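Local structure of uncharacterized protein SPOA0173 (Silicibacter pomeroyi, 3EYT) at residues R27-Q37 / T118-G128; L66-H74 / P107-T118. The protein is of unknown function but has a thioredoxin-like fold of the AhpC/TSA family and may act as an oxidoreductase or antioxidant protein. One frame throughout, in Å; residues are numbered along the deposited sequence.

Contact 1 of 2, residues R27-Q37 / T118-G128; sequences RGKVIVIEAFQ and TPSLLLIDKAG
Ile31, Ile33 and Ala35 pair with Ile124, Leu122 and Ser120 in antiparallel register, each pair closed by two backbone hydrogen bonds; Ile33 N to Leu122 O, at 2.9 Å, is nearly straight (173°). On the face of the isoleucines, CD1 of Ile33 crosses to CD1 of Ile124 at 3.7 Å. The closest side-chain packing is on the other face. CG2 of Val32 lies alongside CD2 of Leu123 at 3.4 Å, closer than usual for two methyls, while CG1, anti to the backbone N (chi1 178°), turns to CD2 of Leu121. Next, the Glu34 chain, bent at chi2, brings its carboxylate to the partner strand, alongside Pro119 and roughly square to Leu121, OE1 against CD1 of Leu121 and OE2 3.1 Å from CB of Pro119. With an alanine in place of Glu34, a gap would probably open beside Pro119 and Leu121. Toward the turn at Asp125-Gly128 the pairing thins: Gly28 N reaches Lys126 O at 3.0 Å with a bent bond (143°), a water lies between Lys29 O and Asp125 O, and in one of its two conformers the exposed Arg27 has the edge of its guanidinium near CA of Gly128. At the far end Thr118 precedes a cis peptide to Pro119 and its side chain touches Cys40 and Cys43. A cis-proline near a CxxC-like pair, here probably these cysteines, is characteristic of the thioredoxin fold.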
loop_
_atom_site.group_PDB
_atom_site.type_symbol
_atom_site.label_atom_id
_atom_site.label_comp_id
_atom_site.label_asym_id
_atom_site.label_seq_id
_atom_site.Cartn_x
_atom_site.Cartn_y
_atom_site.Cartn_z
ATOM N N ARG C 27 14.107 -27.133 -11.356
ATOM C CA ARG C 27 14.349 -28.067 -12.454
ATOM C C ARG C 27 14.253 -29.508 -11.975
ATOM O O ARG C 27 14.842 -29.876 -10.956
ATOM C CB ARG C 27 15.736 -27.838 -13.056
ATOM C CG ARG C 27 15.797 -26.673 -14.006
ATOM C CD ARG C 27 15.235 -27.050 -15.351
ATOM N NE ARG C 27 14.505 -25.930 -15.911
ATOM C CZ ARG C 27 15.050 -24.756 -16.197
ATOM N NH1 ARG C 27 14.296 -23.793 -16.698
ATOM N NH2 ARG C 27 16.337 -24.534 -15.964
ATOM N N GLY C 28 13.506 -30.316 -12.717
ATOM C CA GLY C 28 13.316 -31.746 -12.376
ATOM C C GLY C 28 12.050 -32.061 -11.584
ATOM O O GLY C 28 11.637 -33.221 -11.492
ATOM N N LYS C 29 11.454 -31.033 -10.986
ATOM C CA LYS C 29 10.125 -31.133 -10.362
ATOM C C LYS C 29 9.113 -30.599 -11.348
ATOM O O LYS C 29 9.418 -29.701 -12.143
ATOM C CB LYS C 29 10.006 -30.254 -9.117
ATOM C CG LYS C 29 10.822 -30.688 -7.925
ATOM C CD LYS C 29 10.919 -29.517 -6.961
ATOM C CE LYS C 29 11.728 -29.878 -5.731
ATOM N NZ LYS C 29 11.249 -31.151 -5.158
ATOM N N VAL C 30 7.919 -31.174 -11.304
ATOM C CA VAL C 30 6.767 -30.575 -11.940
ATOM C C VAL C 30 6.391 -29.381 -11.038
ATOM O O VAL C 30 6.447 -29.457 -9.810
ATOM C CB VAL C 30 5.632 -31.617 -12.107
ATOM C CG1 VAL C 30 4.332 -30.967 -12.562
ATOM C CG2 VAL C 30 6.071 -32.701 -13.105
ATOM N N ILE C 31 6.091 -28.248 -11.652
ATOM C CA ILE C 31 5.784 -27.044 -10.882
ATOM C C ILE C 31 4.357 -26.594 -11.189
ATOM O O ILE C 31 3.955 -26.499 -12.373
ATOM C CB ILE C 31 6.785 -25.913 -11.209
ATOM C CG1 ILE C 31 8.226 -26.427 -11.107
ATOM C CG2 ILE C 31 6.557 -24.689 -10.314
ATOM C CD1 ILE C 31 9.240 -25.498 -11.732
ATOM N N VAL C 32 3.583 -26.360 -10.133
ATOM C CA VAL C 32 2.233 -25.824 -10.263
ATOM C C VAL C 32 2.264 -24.416 -9.703
ATOM O O VAL C 32 2.632 -24.216 -8.546
ATOM C CB VAL C 32 1.214 -26.652 -9.441
ATOM C CG1 VAL C 32 -0.182 -26.055 -9.547
ATOM C CG2 VAL C 32 1.208 -28.112 -9.902
ATOM N N ILE C 33 1.891 -23.437 -10.519
ATOM C CA ILE C 33 1.818 -22.057 -10.065
ATOM C C ILE C 33 0.388 -21.551 -10.065
ATOM O O ILE C 33 -0.284 -21.569 -11.085
ATOM C CB ILE C 33 2.688 -21.113 -10.929
ATOM C CG1 ILE C 33 4.117 -21.628 -11.027
ATOM C CG2 ILE C 33 2.686 -19.648 -10.386
ATOM C CD1 ILE C 33 5.002 -20.821 -12.063
ATOM N N GLU C 34 -0.045 -21.056 -8.915
ATOM C CA GLU C 34 -1.361 -20.453 -8.797
ATOM C C GLU C 34 -1.182 -18.932 -8.729
ATOM O O GLU C 34 -0.641 -18.410 -7.751
ATOM C CB GLU C 34 -2.062 -21.014 -7.549
ATOM C CG GLU C 34 -3.374 -20.372 -7.165
ATOM C CD GLU C 34 -4.505 -20.674 -8.141
ATOM O OE1 GLU C 34 -4.447 -21.681 -8.890
ATOM O OE2 GLU C 34 -5.455 -19.876 -8.159
ATOM N N ALA C 35 -1.626 -18.247 -9.783
ATOM C CA ALA C 35 -1.539 -16.798 -9.882
ATOM C C ALA C 35 -2.889 -16.279 -9.424
ATOM O O ALA C 35 -3.937 -16.709 -9.920
ATOM C CB ALA C 35 -1.262 -16.355 -11.295
ATOM N N PHE C 36 -2.858 -15.377 -8.451
ATOM C CA PHE C 36 -4.072 -14.964 -7.780
ATOM C C PHE C 36 -3.923 -13.505 -7.326
ATOM O O PHE C 36 -2.807 -12.973 -7.233
ATOM C CB PHE C 36 -4.345 -15.887 -6.566
ATOM C CG PHE C 36 -3.386 -15.679 -5.400
ATOM C CD1 PHE C 36 -3.777 -14.913 -4.290
ATOM C CD2 PHE C 36 -2.103 -16.258 -5.411
ATOM C CE1 PHE C 36 -2.894 -14.711 -3.211
ATOM C CE2 PHE C 36 -1.215 -16.075 -4.355
ATOM C CZ PHE C 36 -1.609 -15.286 -3.240
ATOM N N GLN C 37 -5.067 -12.890 -7.010
ATOM C CA GLN C 37 -5.124 -11.622 -6.284
ATOM C C GLN C 37 -5.900 -11.930 -5.032
ATOM O O GLN C 37 -6.948 -12.609 -5.089
ATOM C CB GLN C 37 -5.926 -10.554 -7.049
ATOM C CG GLN C 37 -5.264 -10.060 -8.357
ATOM C CD GLN C 37 -6.027 -8.892 -8.983
ATOM O OE1 GLN C 37 -5.532 -7.781 -8.999
ATOM N NE2 GLN C 37 -7.254 -9.134 -9.421
ATOM N N THR C 118 -7.093 -13.596 -13.079
ATOM C CA THR C 118 -6.880 -14.519 -11.956
ATOM C C THR C 118 -8.253 -15.120 -11.600
ATOM O O THR C 118 -9.273 -14.461 -11.798
ATOM C CB THR C 118 -6.317 -13.752 -10.693
ATOM O OG1 THR C 118 -7.242 -12.736 -10.292
ATOM C CG2 THR C 118 -5.000 -13.079 -11.006
ATOM N N PRO C 119 -8.282 -16.356 -11.064
ATOM C CA PRO C 119 -7.083 -17.175 -10.883
ATOM C C PRO C 119 -6.615 -17.827 -12.187
ATOM O O PRO C 119 -7.421 -18.122 -13.077
ATOM C CB PRO C 119 -7.527 -18.247 -9.859
ATOM C CG PRO C 119 -8.996 -18.499 -10.217
ATOM C CD PRO C 119 -9.521 -17.054 -10.637
ATOM N N SER C 120 -5.307 -17.995 -12.311
ATOM C CA SER C 120 -4.743 -18.796 -13.381
ATOM C C SER C 120 -3.868 -19.857 -12.778
ATOM O O SER C 120 -3.176 -19.617 -11.785
ATOM C CB SER C 120 -3.939 -17.931 -14.357
ATOM O OG SER C 120 -4.838 -17.049 -15.005
ATOM N N LEU C 121 -3.884 -21.029 -13.392
ATOM C CA LEU C 121 -3.061 -22.110 -12.921
ATOM C C LEU C 121 -2.118 -22.499 -14.052
ATOM O O LEU C 121 -2.572 -22.747 -15.189
ATOM C CB LEU C 121 -3.933 -23.278 -12.422
ATOM C CG LEU C 121 -3.137 -24.317 -11.583
ATOM C CD1 LEU C 121 -3.941 -24.981 -10.542
ATOM C CD2 LEU C 121 -2.511 -25.352 -12.485
ATOM N N LEU C 122 -0.808 -22.483 -13.763
ATOM C CA LEU C 122 0.207 -22.799 -14.775
ATOM C C LEU C 122 0.921 -24.067 -14.363
ATOM O O LEU C 122 1.209 -24.261 -13.173
ATOM C CB LEU C 122 1.233 -21.677 -14.900
ATOM C CG LEU C 122 0.899 -20.204 -15.237
ATOM C CD1 LEU C 122 0.616 -20.042 -16.687
ATOM C CD2 LEU C 122 -0.213 -19.576 -14.396
ATOM N N LEU C 123 1.208 -24.924 -15.340
ATOM C CA LEU C 123 1.932 -26.170 -15.124
ATOM C C LEU C 123 3.181 -26.200 -15.965
ATOM O O LEU C 123 3.111 -26.103 -17.205
ATOM C CB LEU C 123 1.111 -27.403 -15.540
ATOM C CG LEU C 123 0.069 -28.088 -14.669
ATOM C CD1 LEU C 123 -0.068 -29.526 -15.217
ATOM C CD2 LEU C 123 0.426 -28.099 -13.186
ATOM N N ILE C 124 4.307 -26.372 -15.282
ATOM C CA ILE C 124 5.624 -26.410 -15.883
ATOM C C ILE C 124 6.226 -27.804 -15.705
ATOM O O ILE C 124 6.257 -28.352 -14.597
ATOM C CB ILE C 124 6.541 -25.329 -15.270
ATOM C CG1 ILE C 124 5.993 -23.921 -15.606
ATOM C CG2 ILE C 124 8.000 -25.459 -15.761
ATOM C CD1 ILE C 124 6.609 -22.842 -14.740
ATOM N N ASP C 125 6.705 -28.370 -16.803
ATOM C CA ASP C 125 7.223 -29.736 -16.777
ATOM C C ASP C 125 8.613 -29.803 -16.139
ATOM O O ASP C 125 9.198 -28.781 -15.836
ATOM C CB ASP C 125 7.154 -30.385 -18.168
ATOM C CG ASP C 125 8.130 -29.784 -19.181
ATOM O OD1 ASP C 125 9.104 -29.080 -18.810
ATOM O OD2 ASP C 125 7.927 -30.059 -20.391
ATOM N N LYS C 126 9.135 -31.016 -15.941
ATOM C CA LYS C 126 10.473 -31.232 -15.340
ATOM C C LYS C 126 11.611 -30.545 -16.100
ATOM O O LYS C 126 12.690 -30.313 -15.553
ATOM C CB LYS C 126 10.781 -32.728 -15.288
ATOM C CG LYS C 126 9.822 -33.522 -14.495
ATOM C CD LYS C 126 10.357 -34.933 -14.338
ATOM C CE LYS C 126 9.271 -35.785 -13.793
ATOM N NZ LYS C 126 9.695 -37.195 -13.677
ATOM N N ALA C 127 11.379 -30.244 -17.373
ATOM C CA ALA C 127 12.402 -29.597 -18.199
ATOM C C ALA C 127 12.313 -28.066 -18.198
ATOM O O ALA C 127 13.111 -27.419 -18.862
ATOM C CB ALA C 127 12.362 -30.151 -19.629
ATOM N N GLY C 128 11.342 -27.496 -17.475
ATOM C CA GLY C 128 11.179 -26.045 -17.394
ATOM C C GLY C 128 10.260 -25.452 -18.445
ATOM O O GLY C 128 10.148 -24.223 -18.573
HETATM O O HOH W 1 10.932 -27.922 -13.770
HETATM O O HOH W 2 -9.486 -10.804 -10.970
#

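Contact 2 of 2, residues L66-H74 / P107-T118; sequences LGLHTVFEH and PRTMAAYQMRGT
Leu68 meets two methyls with its CD2, CG2 of Thr109 at 3.8 Å and CE of the selenomethionine Met115 at 3.9 Å, while Ile33 of the neighbouring strand also touches its side chain. Past the end of the strand, Thr70 sets its CB against both CG of Pro107 and the selenium of Met110, whose side chain crosses its own at about a right angle. OG1 of Thr70 packs 3.3 Å from CG2 of Thr118. The chain leaving strand 63-69 of the thioredoxin-like sheet thus packs against the short helix 108-112, for which Pro107 is the N-cap residue, and against the loop leading to the cis-proline. Asp99 accepts bonds from the backbone N atoms of Thr109 and Met110 at the start of that helix. Val71 contributes its carbonyl O, 3.5 Å from CD of Pro107. CB of Phe72 rests on CD of Pro107; with CG set between the backbone N and the carbonyl carbon (chi1 64°), the ring is turned onto Met110. There the extended Met110 chain places its selenium 3.6 Å from CD2 of Phe72, an oblique Met-aromatic contact (54° off the ring normal), and CG2 of Thr118 comes to the ring edge at CE2 of Phe72, 4.0 Å away.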
loop_
_atom_site.group_PDB
_atom_site.type_symbol
_atom_site.label_atom_id
_atom_site.label_comp_id
_atom_site.label_asym_id
_atom_site.label_seq_id
_atom_site.Cartn_x
_atom_site.Cartn_y
_atom_site.Cartn_z
ATOM N N LEU C 66 3.588 -23.257 -5.938
ATOM C CA LEU C 66 3.982 -21.859 -5.688
ATOM C C LEU C 66 2.760 -20.991 -5.874
ATOM O O LEU C 66 1.978 -21.246 -6.783
ATOM C CB LEU C 66 4.993 -21.374 -6.733
ATOM C CG LEU C 66 6.254 -22.208 -6.920
ATOM C CD1 LEU C 66 7.193 -21.519 -7.863
ATOM C CD2 LEU C 66 6.910 -22.504 -5.537
ATOM N N GLY C 67 2.624 -19.955 -5.051
ATOM C CA GLY C 67 1.612 -18.911 -5.289
ATOM C C GLY C 67 2.300 -17.731 -5.976
ATOM O O GLY C 67 3.453 -17.425 -5.684
ATOM N N LEU C 68 1.597 -17.052 -6.865
ATOM C CA LEU C 68 2.129 -15.839 -7.460
ATOM C C LEU C 68 1.070 -14.735 -7.300
ATOM O O LEU C 68 -0.020 -14.820 -7.876
ATOM C CB LEU C 68 2.477 -16.089 -8.931
ATOM C CG LEU C 68 2.992 -14.872 -9.692
ATOM C CD1 LEU C 68 4.395 -14.529 -9.193
ATOM C CD2 LEU C 68 2.998 -15.091 -11.220
ATOM N N HIS C 69 1.366 -13.739 -6.462
ATOM C CA HIS C 69 0.391 -12.641 -6.231
ATOM C C HIS C 69 0.560 -11.588 -7.338
ATOM O O HIS C 69 1.548 -10.817 -7.367
ATOM C CB HIS C 69 0.561 -12.030 -4.830
ATOM C CG HIS C 69 -0.637 -11.239 -4.370
ATOM N ND1 HIS C 69 -0.527 -10.019 -3.742
ATOM C CD2 HIS C 69 -1.962 -11.499 -4.453
ATOM C CE1 HIS C 69 -1.734 -9.561 -3.455
ATOM N NE2 HIS C 69 -2.620 -10.447 -3.871
ATOM N N THR C 70 -0.380 -11.612 -8.276
ATOM C CA THR C 70 -0.272 -10.813 -9.521
ATOM C C THR C 70 -1.324 -9.709 -9.407
ATOM O O THR C 70 -2.467 -9.855 -9.872
ATOM C CB THR C 70 -0.535 -11.702 -10.735
ATOM O OG1 THR C 70 -1.805 -12.384 -10.568
ATOM C CG2 THR C 70 0.561 -12.760 -10.912
ATOM N N VAL C 71 -0.975 -8.605 -8.752
ATOM C CA VAL C 71 -1.969 -7.584 -8.512
ATOM C C VAL C 71 -1.978 -6.673 -9.756
ATOM O O VAL C 71 -0.972 -6.011 -10.040
ATOM C CB VAL C 71 -1.604 -6.755 -7.239
ATOM C CG1 VAL C 71 -2.634 -5.628 -7.017
ATOM C CG2 VAL C 71 -1.525 -7.665 -6.012
ATOM N N PHE C 72 -3.098 -6.616 -10.466
ATOM C CA PHE C 72 -3.158 -5.820 -11.684
ATOM C C PHE C 72 -4.217 -4.735 -11.564
ATOM O O PHE C 72 -4.488 -4.020 -12.516
ATOM C CB PHE C 72 -3.364 -6.714 -12.918
ATOM C CG PHE C 72 -4.672 -7.462 -12.920
ATOM C CD1 PHE C 72 -5.837 -6.855 -13.421
ATOM C CD2 PHE C 72 -4.744 -8.752 -12.426
ATOM C CE1 PHE C 72 -7.052 -7.561 -13.457
ATOM C CE2 PHE C 72 -5.952 -9.467 -12.431
ATOM C CZ PHE C 72 -7.107 -8.873 -12.939
ATOM N N GLU C 73 -4.798 -4.603 -10.366
ATOM C CA GLU C 73 -5.795 -3.556 -10.098
ATOM C C GLU C 73 -5.878 -3.301 -8.598
ATOM O O GLU C 73 -5.468 -4.172 -7.830
ATOM C CB GLU C 73 -7.148 -4.006 -10.605
ATOM C CG GLU C 73 -7.574 -5.342 -10.012
ATOM C CD GLU C 73 -8.852 -5.852 -10.621
ATOM O OE1 GLU C 73 -9.405 -5.163 -11.525
ATOM O OE2 GLU C 73 -9.307 -6.939 -10.202
ATOM N N HIS C 74 -6.396 -2.133 -8.186
ATOM C CA HIS C 74 -6.512 -1.816 -6.762
ATOM C C HIS C 74 -5.173 -2.061 -6.057
ATOM O O HIS C 74 -5.153 -2.612 -4.949
ATOM C CB HIS C 74 -7.552 -2.722 -6.086
ATOM C CG HIS C 74 -8.899 -2.747 -6.758
ATOM N ND1 HIS C 74 -9.702 -1.629 -6.876
ATOM C CD2 HIS C 74 -9.610 -3.773 -7.288
ATOM C CE1 HIS C 74 -10.834 -1.960 -7.473
ATOM N NE2 HIS C 74 -10.807 -3.255 -7.728
ATOM N N PRO C 107 1.476 -6.700 -13.617
ATOM C CA PRO C 107 2.843 -6.928 -13.158
ATOM C C PRO C 107 3.658 -7.785 -14.148
ATOM O O PRO C 107 3.086 -8.330 -15.101
ATOM C CB PRO C 107 2.657 -7.600 -11.807
ATOM C CG PRO C 107 1.312 -8.337 -11.923
ATOM C CD PRO C 107 0.476 -7.501 -12.864
ATOM N N ARG C 108 4.970 -7.921 -13.913
ATOM C CA ARG C 108 5.889 -8.372 -14.979
ATOM C C ARG C 108 5.733 -9.849 -15.350
ATOM O O ARG C 108 5.737 -10.199 -16.549
ATOM C CB ARG C 108 7.360 -8.068 -14.629
ATOM C CG ARG C 108 7.614 -6.577 -14.442
ATOM C CD ARG C 108 9.071 -6.212 -14.481
ATOM N NE ARG C 108 9.719 -6.668 -15.703
ATOM C CZ ARG C 108 9.893 -5.919 -16.792
ATOM N NH1 ARG C 108 9.476 -4.655 -16.828
ATOM N NH2 ARG C 108 10.495 -6.439 -17.847
ATOM N N THR C 109 5.640 -10.715 -14.345
ATOM C CA THR C 109 5.532 -12.165 -14.631
ATOM C C THR C 109 4.175 -12.483 -15.264
ATOM O O THR C 109 4.066 -13.261 -16.246
ATOM C CB THR C 109 5.733 -12.997 -13.351
ATOM O OG1 THR C 109 6.905 -12.525 -12.686
ATOM C CG2 THR C 109 5.859 -14.490 -13.649
HETATM N N MSE C 110 3.139 -11.860 -14.723
HETATM C CA MSE C 110 1.819 -11.995 -15.321
HETATM C C MSE C 110 1.801 -11.637 -16.818
HETATM O O MSE C 110 1.235 -12.392 -17.614
HETATM C CB MSE C 110 0.809 -11.086 -14.598
HETATM C CG MSE C 110 -0.631 -11.413 -15.010
HETATM SE SE MSE C 110 -1.946 -10.238 -14.172
HETATM C CE MSE C 110 -3.518 -11.010 -15.037
ATOM N N ALA C 111 2.402 -10.502 -17.184
ATOM C CA ALA C 111 2.506 -10.094 -18.590
ATOM C C ALA C 111 3.362 -11.056 -19.386
ATOM O O ALA C 111 2.986 -11.425 -20.482
ATOM C CB ALA C 111 3.039 -8.651 -18.723
ATOM N N ALA C 112 4.512 -11.472 -18.841
ATOM C CA ALA C 112 5.391 -12.429 -19.526
ATOM C C ALA C 112 4.653 -13.721 -19.880
ATOM O O ALA C 112 4.903 -14.312 -20.936
ATOM C CB ALA C 112 6.636 -12.765 -18.655
ATOM N N TYR C 113 3.720 -14.130 -19.020
ATOM C CA TYR C 113 2.985 -15.357 -19.240
ATOM C C TYR C 113 1.713 -15.180 -20.073
ATOM O O TYR C 113 1.031 -16.176 -20.363
ATOM C CB TYR C 113 2.663 -16.066 -17.907
ATOM C CG TYR C 113 3.803 -16.933 -17.417
ATOM C CD1 TYR C 113 4.899 -16.370 -16.739
ATOM C CD2 TYR C 113 3.810 -18.303 -17.646
ATOM C CE1 TYR C 113 5.968 -17.153 -16.328
ATOM C CE2 TYR C 113 4.855 -19.098 -17.216
ATOM C CZ TYR C 113 5.933 -18.523 -16.559
ATOM O OH TYR C 113 6.989 -19.312 -16.143
ATOM N N GLN C 114 1.404 -13.933 -20.421
ATOM C CA GLN C 114 0.194 -13.579 -21.175
ATOM C C GLN C 114 -1.070 -14.074 -20.433
ATOM O O GLN C 114 -1.997 -14.609 -21.046
ATOM C CB GLN C 114 0.287 -14.163 -22.603
ATOM C CG GLN C 114 1.617 -13.783 -23.283
ATOM C CD GLN C 114 1.790 -14.406 -24.663
ATOM O OE1 GLN C 114 2.109 -15.579 -24.790
ATOM N NE2 GLN C 114 1.570 -13.617 -25.682
HETATM N N MSE C 115 -1.110 -13.885 -19.117
HETATM C CA MSE C 115 -2.276 -14.360 -18.355
HETATM C C MSE C 115 -3.466 -13.487 -18.641
HETATM O O MSE C 115 -3.327 -12.293 -18.925
HETATM C CB MSE C 115 -1.961 -14.422 -16.854
HETATM C CG MSE C 115 -0.752 -15.277 -16.584
HETATM SE SE MSE C 115 -0.543 -15.344 -14.610
HETATM C CE MSE C 115 1.238 -16.166 -14.516
ATOM N N ARG C 116 -4.645 -14.087 -18.596
ATOM C CA ARG C 116 -5.895 -13.390 -18.918
ATOM C C ARG C 116 -6.540 -12.783 -17.684
ATOM O O ARG C 116 -7.472 -11.992 -17.793
ATOM C CB ARG C 116 -6.881 -14.354 -19.577
ATOM C CG ARG C 116 -6.385 -14.936 -20.903
ATOM C CD ARG C 116 -7.444 -15.848 -21.509
ATOM N NE ARG C 116 -8.536 -15.068 -22.111
ATOM C CZ ARG C 116 -8.491 -14.472 -23.309
ATOM N NH1 ARG C 116 -7.403 -14.551 -24.075
ATOM N NH2 ARG C 116 -9.546 -13.789 -23.749
ATOM N N GLY C 117 -6.071 -13.167 -16.501
ATOM C CA GLY C 117 -6.717 -12.673 -15.275
ATOM C C GLY C 117 -6.357 -13.656 -14.194
ATOM O O GLY C 117 -5.415 -14.467 -14.367
ATOM N N THR C 118 -7.093 -13.596 -13.079
ATOM C CA THR C 118 -6.880 -14.519 -11.956
ATOM C C THR C 118 -8.253 -15.120 -11.600
ATOM O O THR C 118 -9.273 -14.461 -11.798
ATOM C CB THR C 118 -6.317 -13.752 -10.693
ATOM O OG1 THR C 118 -7.242 -12.736 -10.292
ATOM C CG2 THR C 118 -5.000 -13.079 -11.006
#

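In the fold
The two contacts have centres about 13 Å apart and belong to one mixed sheet, in which strands 120-124, 30-36 and 63-69 lie side by side. Strand 30-36 thus has contact 1 along one border and the strand of contact 2 along the other, where Glu34 O and Leu68 N are probably hydrogen-bonded. In sequence, contact 2 is nested inside the loop closed by contact 1: 27-37, 66-74, 107-118, then 118-128. Helix 108-112 leads into strand 120-124, and Thr118 takes part in both contacts. Through that residue, the sheet core and the helix-bearing loop converge beside Cys40 and Cys43, consistent with a thioredoxin-type redox site.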